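Local coordinates for IPT/TIG domain-containing protein BACOVA_02650 (Bacteroides ovatus, PDB 5E7H) that is a cell-surface polysaccharide-binding protein that probably captures xyloglucan before it is taken into the periplasm for degradation, at residues L123-N133 and G235-S243; L160-V171 and E203-L214. All coordinates share one frame; numbering follows the deposited sequence.

Interaction 1: residues L123-N133 and G235-S243; sequences LGITGTVSASN and GVYATNPGS. With ACT (acetate ion), chain H.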
# COMPACT_ATOMS: atom_id res chain seq x y z
N LEU A 123 -5.78 -3.92 9.58
CA LEU A 123 -4.99 -4.61 10.60
C LEU A 123 -4.27 -3.60 11.46
O LEU A 123 -3.64 -2.69 10.94
CB LEU A 123 -3.97 -5.53 9.93
CG LEU A 123 -2.85 -6.12 10.81
CD1 LEU A 123 -3.43 -7.08 11.82
CD2 LEU A 123 -1.79 -6.78 9.97
N GLY A 124 -4.36 -3.78 12.77
CA GLY A 124 -3.59 -2.97 13.70
C GLY A 124 -2.58 -3.79 14.46
O GLY A 124 -2.89 -4.86 15.00
N ILE A 125 -1.36 -3.28 14.50
CA ILE A 125 -0.32 -3.80 15.38
C ILE A 125 0.03 -2.63 16.29
O ILE A 125 0.73 -1.69 15.87
CB ILE A 125 0.89 -4.29 14.61
CG1 ILE A 125 0.52 -5.43 13.65
CG2 ILE A 125 2.02 -4.73 15.57
CD1 ILE A 125 0.16 -6.69 14.27
N THR A 126 -0.49 -2.63 17.51
CA THR A 126 -0.39 -1.48 18.38
C THR A 126 -0.07 -1.94 19.79
O THR A 126 -0.43 -3.04 20.22
CB THR A 126 -1.69 -0.66 18.41
OG1 THR A 126 -2.67 -1.33 19.22
CG2 THR A 126 -2.23 -0.43 17.00
N GLY A 127 0.58 -1.06 20.54
CA GLY A 127 0.82 -1.33 21.93
C GLY A 127 2.27 -1.26 22.33
O GLY A 127 3.14 -0.86 21.55
N THR A 128 2.53 -1.70 23.55
CA THR A 128 3.85 -1.62 24.14
C THR A 128 4.55 -2.98 24.08
O THR A 128 3.93 -4.00 24.39
CB THR A 128 3.77 -1.16 25.58
OG1 THR A 128 2.95 0.02 25.66
CG2 THR A 128 5.13 -0.82 26.09
N VAL A 129 5.81 -2.97 23.66
CA VAL A 129 6.61 -4.20 23.56
C VAL A 129 7.92 -4.03 24.33
O VAL A 129 8.57 -3.00 24.26
CB VAL A 129 6.87 -4.58 22.07
CG1 VAL A 129 7.55 -3.47 21.29
CG2 VAL A 129 7.66 -5.91 21.96
N SER A 130 8.28 -5.06 25.08
CA SER A 130 9.52 -5.02 25.85
C SER A 130 10.75 -4.97 24.94
O SER A 130 10.66 -5.25 23.75
CB SER A 130 9.64 -6.23 26.78
OG SER A 130 10.08 -7.36 26.03
N ALA A 131 11.90 -4.65 25.52
CA ALA A 131 13.17 -4.80 24.83
C ALA A 131 13.38 -6.25 24.41
O ALA A 131 12.81 -7.16 25.02
CB ALA A 131 14.34 -4.34 25.74
N SER A 132 14.22 -6.46 23.39
CA SER A 132 14.67 -7.79 22.93
C SER A 132 13.56 -8.84 23.04
O SER A 132 13.68 -9.82 23.77
CB SER A 132 15.91 -8.22 23.72
OG SER A 132 16.94 -7.26 23.59
N ASN A 133 12.49 -8.61 22.27
CA ASN A 133 11.31 -9.44 22.30
C ASN A 133 11.13 -10.05 20.94
O ASN A 133 10.96 -9.32 19.97
CB ASN A 133 10.07 -8.62 22.68
CG ASN A 133 8.88 -9.49 23.01
OD1 ASN A 133 8.53 -10.38 22.25
ND2 ASN A 133 8.28 -9.27 24.17
N GLY A 235 1.77 -13.77 6.39
CA GLY A 235 1.93 -13.45 7.80
C GLY A 235 2.67 -12.14 7.96
O GLY A 235 3.63 -11.87 7.24
N VAL A 236 2.20 -11.33 8.90
CA VAL A 236 2.84 -10.07 9.27
C VAL A 236 3.16 -10.17 10.77
O VAL A 236 2.27 -10.36 11.60
CB VAL A 236 1.94 -8.86 8.98
CG1 VAL A 236 2.56 -7.55 9.46
CG2 VAL A 236 1.61 -8.78 7.48
N TYR A 237 4.44 -10.07 11.11
CA TYR A 237 4.88 -10.34 12.48
C TYR A 237 5.72 -9.19 13.00
O TYR A 237 6.69 -8.80 12.36
CB TYR A 237 5.71 -11.63 12.57
CG TYR A 237 5.10 -12.84 11.92
CD1 TYR A 237 5.18 -13.03 10.54
CD2 TYR A 237 4.47 -13.82 12.68
CE1 TYR A 237 4.65 -14.13 9.94
CE2 TYR A 237 3.92 -14.93 12.08
CZ TYR A 237 4.02 -15.08 10.71
OH TYR A 237 3.47 -16.19 10.10
N ALA A 238 5.39 -8.69 14.18
CA ALA A 238 6.15 -7.59 14.78
C ALA A 238 6.98 -8.11 15.95
O ALA A 238 6.48 -8.86 16.79
CB ALA A 238 5.22 -6.47 15.25
N THR A 239 8.23 -7.69 16.02
CA THR A 239 9.12 -8.02 17.14
C THR A 239 9.89 -6.76 17.52
O THR A 239 9.78 -5.72 16.85
CB THR A 239 10.13 -9.12 16.78
OG1 THR A 239 10.88 -8.73 15.62
CG2 THR A 239 9.43 -10.44 16.53
N ASN A 240 10.67 -6.86 18.59
CA ASN A 240 11.51 -5.75 19.00
C ASN A 240 12.91 -6.19 19.39
O ASN A 240 13.20 -6.43 20.58
CB ASN A 240 10.88 -5.00 20.17
CG ASN A 240 11.70 -3.80 20.57
OD1 ASN A 240 12.55 -3.35 19.80
ND2 ASN A 240 11.47 -3.28 21.77
N PRO A 241 13.80 -6.28 18.39
CA PRO A 241 15.19 -6.63 18.70
C PRO A 241 15.96 -5.50 19.37
O PRO A 241 17.13 -5.69 19.72
CB PRO A 241 15.77 -6.98 17.31
CG PRO A 241 14.90 -6.34 16.32
CD PRO A 241 13.53 -6.21 16.94
N GLY A 242 15.32 -4.35 19.58
CA GLY A 242 15.94 -3.20 20.22
C GLY A 242 16.19 -3.36 21.70
O GLY A 242 15.59 -4.22 22.35
N SER A 243 17.08 -2.54 22.25
CA SER A 243 17.48 -2.66 23.65
C SER A 243 16.52 -1.96 24.62
O SER A 243 16.70 -2.05 25.84
CB SER A 243 18.88 -2.09 23.84
OG SER A 243 18.91 -0.72 23.48
C ACT H . -0.86 -2.95 24.74
O ACT H . -1.88 -2.36 24.29
OXT ACT H . 0.09 -2.29 25.24
CH3 ACT H . -0.77 -4.46 24.67

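Interaction 2: residues L160-V171 and E203-L214; sequences LKLQFECFVKEV and ETGKWMQCSVSL. With FMT (formic acid), chain C; FMT (formic acid), chain D.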
# COMPACT_ATOMS: atom_id res chain seq x y z
N LEU A 160 7.56 -8.62 -10.18
CA LEU A 160 6.39 -8.32 -9.35
C LEU A 160 6.80 -7.62 -8.05
O LEU A 160 7.91 -7.82 -7.54
CB LEU A 160 5.63 -9.62 -9.02
CG LEU A 160 5.08 -10.36 -10.24
CD1 LEU A 160 4.50 -11.70 -9.81
CD2 LEU A 160 4.03 -9.54 -10.97
N LYS A 161 5.87 -6.85 -7.49
CA LYS A 161 6.08 -6.25 -6.18
C LYS A 161 4.87 -6.43 -5.29
O LYS A 161 3.74 -6.57 -5.77
CB LYS A 161 6.44 -4.75 -6.31
CG LYS A 161 5.49 -3.92 -7.09
CD LYS A 161 6.09 -2.52 -7.35
CE LYS A 161 5.11 -1.69 -8.11
NZ LYS A 161 5.64 -0.31 -8.36
N LEU A 162 5.13 -6.46 -3.99
CA LEU A 162 4.09 -6.44 -2.97
C LEU A 162 3.91 -5.00 -2.53
O LEU A 162 4.88 -4.37 -2.10
CB LEU A 162 4.48 -7.31 -1.78
CG LEU A 162 3.52 -7.30 -0.60
CD1 LEU A 162 2.22 -8.00 -0.96
CD2 LEU A 162 4.17 -7.93 0.60
N GLN A 163 2.69 -4.51 -2.62
CA GLN A 163 2.33 -3.17 -2.15
C GLN A 163 1.31 -3.31 -1.05
O GLN A 163 0.52 -4.26 -1.02
CB GLN A 163 1.74 -2.30 -3.26
CG GLN A 163 2.65 -1.91 -4.36
CD GLN A 163 1.93 -1.00 -5.34
OE1 GLN A 163 0.71 -1.08 -5.53
NE2 GLN A 163 2.68 -0.13 -5.97
N PHE A 164 1.25 -2.31 -0.18
CA PHE A 164 0.20 -2.26 0.83
C PHE A 164 0.15 -0.84 1.35
O PHE A 164 1.11 -0.10 1.18
CB PHE A 164 0.43 -3.25 1.99
CG PHE A 164 1.80 -3.19 2.62
CD1 PHE A 164 2.86 -3.93 2.11
CD2 PHE A 164 2.02 -2.42 3.76
CE1 PHE A 164 4.12 -3.89 2.71
CE2 PHE A 164 3.27 -2.39 4.36
CZ PHE A 164 4.31 -3.10 3.83
N GLU A 165 -0.95 -0.50 1.98
CA GLU A 165 -1.07 0.80 2.63
C GLU A 165 -0.70 0.62 4.07
O GLU A 165 -1.02 -0.41 4.69
CB GLU A 165 -2.48 1.34 2.49
CG GLU A 165 -2.55 2.73 1.88
CD GLU A 165 -2.03 2.80 0.45
OE1 GLU A 165 -1.80 3.92 -0.03
OE2 GLU A 165 -1.90 1.75 -0.22
N CYS A 166 -0.04 1.62 4.63
CA CYS A 166 0.44 1.57 6.01
C CYS A 166 0.27 2.94 6.67
O CYS A 166 0.50 3.97 6.04
CB CYS A 166 1.88 1.15 6.02
SG CYS A 166 2.58 0.88 7.67
N PHE A 167 -0.15 2.94 7.93
CA PHE A 167 -0.23 4.15 8.74
C PHE A 167 0.62 3.95 9.97
O PHE A 167 0.38 3.02 10.73
CB PHE A 167 -1.69 4.45 9.12
CG PHE A 167 -1.86 5.69 9.99
CD1 PHE A 167 -1.46 5.70 11.32
CD2 PHE A 167 -2.47 6.82 9.47
CE1 PHE A 167 -1.63 6.84 12.12
CE2 PHE A 167 -2.66 7.96 10.28
CZ PHE A 167 -2.24 7.95 11.59
N VAL A 168 1.61 4.82 10.15
CA VAL A 168 2.46 4.80 11.35
C VAL A 168 2.17 6.06 12.17
O VAL A 168 2.30 7.19 11.67
CB VAL A 168 3.95 4.75 10.97
CG1 VAL A 168 4.84 4.88 12.24
CG2 VAL A 168 4.27 3.49 10.17
N LYS A 169 1.76 5.90 13.43
CA LYS A 169 1.43 7.06 14.26
C LYS A 169 2.65 7.93 14.55
O LYS A 169 2.58 9.18 14.43
CB LYS A 169 0.79 6.62 15.58
CG LYS A 169 0.35 7.77 16.50
CD LYS A 169 -0.89 8.43 15.96
CE LYS A 169 -1.32 9.62 16.82
NZ LYS A 169 -1.83 9.17 18.13
N GLU A 170 3.74 7.29 14.99
CA GLU A 170 4.98 7.98 15.38
C GLU A 170 6.14 7.09 15.03
O GLU A 170 6.01 5.86 15.07
CB GLU A 170 5.03 8.27 16.89
CG GLU A 170 3.78 8.83 17.54
CD GLU A 170 3.66 10.34 17.44
OE1 GLU A 170 4.48 10.96 16.72
OE2 GLU A 170 2.75 10.90 18.09
N VAL A 171 7.29 7.68 14.72
CA VAL A 171 8.46 6.87 14.47
C VAL A 171 8.86 6.16 15.75
O VAL A 171 8.57 6.63 16.87
CB VAL A 171 9.64 7.70 13.93
CG1 VAL A 171 9.30 8.25 12.54
CG2 VAL A 171 10.00 8.79 14.89
N GLU A 203 6.77 8.01 6.77
CA GLU A 203 5.82 9.09 7.00
C GLU A 203 5.02 8.74 8.24
O GLU A 203 4.77 7.55 8.51
CB GLU A 203 4.89 9.28 5.79
CG GLU A 203 5.65 9.58 4.50
CD GLU A 203 6.33 10.93 4.50
OE1 GLU A 203 7.34 11.09 3.77
OE2 GLU A 203 5.87 11.84 5.22
N THR A 204 4.62 9.75 9.00
CA THR A 204 3.81 9.54 10.18
C THR A 204 2.53 10.35 10.16
O THR A 204 2.47 11.42 9.55
CB THR A 204 4.58 9.88 11.46
OG1 THR A 204 4.99 11.24 11.43
CG2 THR A 204 5.81 8.96 11.60
N GLY A 205 1.51 9.83 10.81
CA GLY A 205 0.26 10.55 10.99
C GLY A 205 -0.61 10.57 9.77
O GLY A 205 -1.59 11.33 9.74
N LYS A 206 -0.23 9.80 8.76
CA LYS A 206 -1.00 9.70 7.53
C LYS A 206 -0.70 8.38 6.86
O LYS A 206 0.30 7.73 7.18
CB LYS A 206 -0.67 10.86 6.59
CG LYS A 206 0.77 10.90 6.12
CD LYS A 206 1.05 12.18 5.35
CE LYS A 206 2.50 12.30 4.98
NZ LYS A 206 2.75 13.54 4.18
N TRP A 207 -1.59 7.94 5.97
CA TRP A 207 -1.35 6.73 5.21
C TRP A 207 -0.27 6.92 4.16
O TRP A 207 -0.14 8.00 3.57
CB TRP A 207 -2.63 6.29 4.52
CG TRP A 207 -3.68 5.70 5.43
CD1 TRP A 207 -4.76 6.35 5.96
CD2 TRP A 207 -3.77 4.33 5.88
NE1 TRP A 207 -5.50 5.48 6.73
CE2 TRP A 207 -4.92 4.24 6.69
CE3 TRP A 207 -2.99 3.19 5.68
CZ2 TRP A 207 -5.31 3.06 7.29
CZ3 TRP A 207 -3.38 2.00 6.29
CH2 TRP A 207 -4.53 1.95 7.08
N MET A 208 0.51 5.86 3.95
CA MET A 208 1.47 5.81 2.85
C MET A 208 1.35 4.48 2.14
O MET A 208 0.88 3.48 2.72
CB MET A 208 2.90 6.01 3.35
CG MET A 208 3.29 5.07 4.44
SD MET A 208 5.03 5.29 4.92
CE MET A 208 5.07 4.24 6.37
N GLN A 209 1.76 4.47 0.88
CA GLN A 209 1.95 3.23 0.17
C GLN A 209 3.36 2.73 0.43
O GLN A 209 4.33 3.47 0.25
CB GLN A 209 1.72 3.41 -1.32
CG GLN A 209 2.04 2.15 -2.12
CD GLN A 209 1.77 2.36 -3.61
OE1 GLN A 209 0.70 2.03 -4.12
NE2 GLN A 209 2.72 2.96 -4.28
N CYS A 210 3.46 1.47 0.82
CA CYS A 210 4.73 0.77 0.96
C CYS A 210 4.84 -0.26 -0.16
O CYS A 210 3.83 -0.86 -0.54
CB CYS A 210 4.84 0.06 2.30
SG CYS A 210 4.71 1.16 3.73
N SER A 211 6.05 -0.49 -0.64
CA SER A 211 6.30 -1.39 -1.75
C SER A 211 7.61 -2.12 -1.51
O SER A 211 8.61 -1.49 -1.16
CB SER A 211 6.38 -0.60 -3.07
OG SER A 211 6.42 -1.47 -4.18
N VAL A 212 7.60 -3.44 -1.68
CA VAL A 212 8.85 -4.21 -1.71
C VAL A 212 8.87 -5.16 -2.92
O VAL A 212 7.82 -5.60 -3.38
CB VAL A 212 9.06 -5.03 -0.42
CG1 VAL A 212 9.17 -4.10 0.79
CG2 VAL A 212 7.96 -6.05 -0.20
N SER A 213 10.06 -5.48 -3.44
CA SER A 213 10.13 -6.51 -4.47
C SER A 213 9.52 -7.80 -3.93
O SER A 213 9.76 -8.20 -2.79
CB SER A 213 11.57 -6.77 -4.89
OG SER A 213 12.09 -5.65 -5.60
N LEU A 214 8.72 -8.47 -4.75
CA LEU A 214 8.13 -9.72 -4.29
C LEU A 214 9.22 -10.75 -4.03
O LEU A 214 9.04 -11.63 -3.19
CB LEU A 214 7.10 -10.25 -5.30
CG LEU A 214 6.26 -11.45 -4.84
CD1 LEU A 214 5.45 -11.13 -3.57
CD2 LEU A 214 5.30 -11.91 -5.95
C FMT C . -5.50 9.52 18.45
O1 FMT C . -5.41 10.74 18.19
O2 FMT C . -5.11 8.68 17.59
C FMT D . -2.41 12.76 19.85
O1 FMT D . -3.27 11.91 19.49
O2 FMT D . -1.40 12.39 20.51
O HOH W 1 5.53 0.90 -5.71
O HOH W 2 2.44 6.21 7.86

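Interaction 1: residues L123-N133 and G235-S243
N240 and N133 hold each other by backbone in both directions: N240 N donates to N133 O and N133 N to N240 O, each at 2.8 Å. One residue earlier, S132 N passes N240 O at a poor angle and instead bonds to G242 O (2.8 Å). The N240 amide has work for all its polar atoms. CG anti to the backbone N (chi1 -177°) carries the amide alongside the 130-132 turn, where ND2 donates to S130 O (2.9 Å, rather bent) from above that carbonyl's plane and also to S244 O, and OD1 accepts from G242 N (3.0 Å), closing an Asx turn. On the other segment N133 ND2 gives to S130 OG, with that oxygen in its amide plane, S130 OG gives in turn to A131 O, and N133 OD1 is taken by W135 N.

Behind these hydrogen bonds the contact turns apolar. Both methyls of V129 lie 3.8 Å from N240 CB, and I125 CG2 meets A238 CB at 3.7 Å, with W136 and F177 also against A238. At the corner, T128 N donates to an acetate, probably from the crystallisation liquor, that sits beside G127.

S132 and N133 facing N240 together make a G1 beta bulge, set where the chain leaves strand 128-129, paired with 246-259, and enters strand 133-142, paired with 233-240: a crossing from one sheet to the other of the beta sandwich in the xyloglucan-binding domain.

Interaction 2: residues L160-V171 and E203-L214
Water 1 is gripped from both segments: K161 NZ (2.9 Å) and Q163 NE2 (3.0 Å) donate to it, and S211 OG is bonded to it as well. The extended K161 chain runs past S211 on its way, CD 3.4 Å from S211 OG. This is one end of an antiparallel beta ladder, strand 160-168 with strand 207-213, in the beta sandwich of the xyloglucan-binding domain. Reciprocal backbone bonds tie L162 to V212, F164 to C210 and C166 to M208; beyond them, G205 N closes on V168 O while V168 N donates to water 2.

Side chains of one face are polar in the middle. The Q163 and Q209 amides cross without bonding each other; R256 and T11 bind the OE1 of both, Q209 NE2 donates to S197 OG, and E165 makes a salt bridge to R256 and a hydrogen bond to S10. S10 and T11 lie between strands 4-8 and 18-24, so this face meets the IPT/TIG domain. Farther along, F167 CB sits over the six-membered ring of W207, 3.8 Å from its centroid, and the F167 ring turns its edge to the five-membered ring, planes at 70°. W207 NE1 is fixed by V117 O.

The other face, with L162, F164, C166, M208, C210 and V212, is apolar and packs on I179, Y192 and P194. F164 CG stands between the backbone N and the carbonyl carbon (chi1 51°), swinging the ring alongside the neighbouring strand; C210 CB lies over one face, 3.6 Å from F164 CZ, and C210 SG goes on to C166 CB at 3.6 Å.

Both contacts belong to the same sandwich and share a neighbour: strands 121-126, 128-129 and 160-168 all pair with strand 246-259. Their centres are about 17 Å apart and their nearest atoms about 6 Å, so they do not touch. Interaction 2 joins two strands within one sheet, buries 1186 Å² and is buried mid-ladder but exposed toward the 169-171 and 205-206 turns, with one face on the sandwich interior and the polar middle of the other on the IPT/TIG domain. Interaction 1 buries 464 Å²; it faces one sheet across to the other through I125 and V129, then joins the second sheet at N133. Accordingly, interaction 2 relies on a regular ladder with aromatic and charged side chains, interaction 1 on a bulge and one asparagine amide.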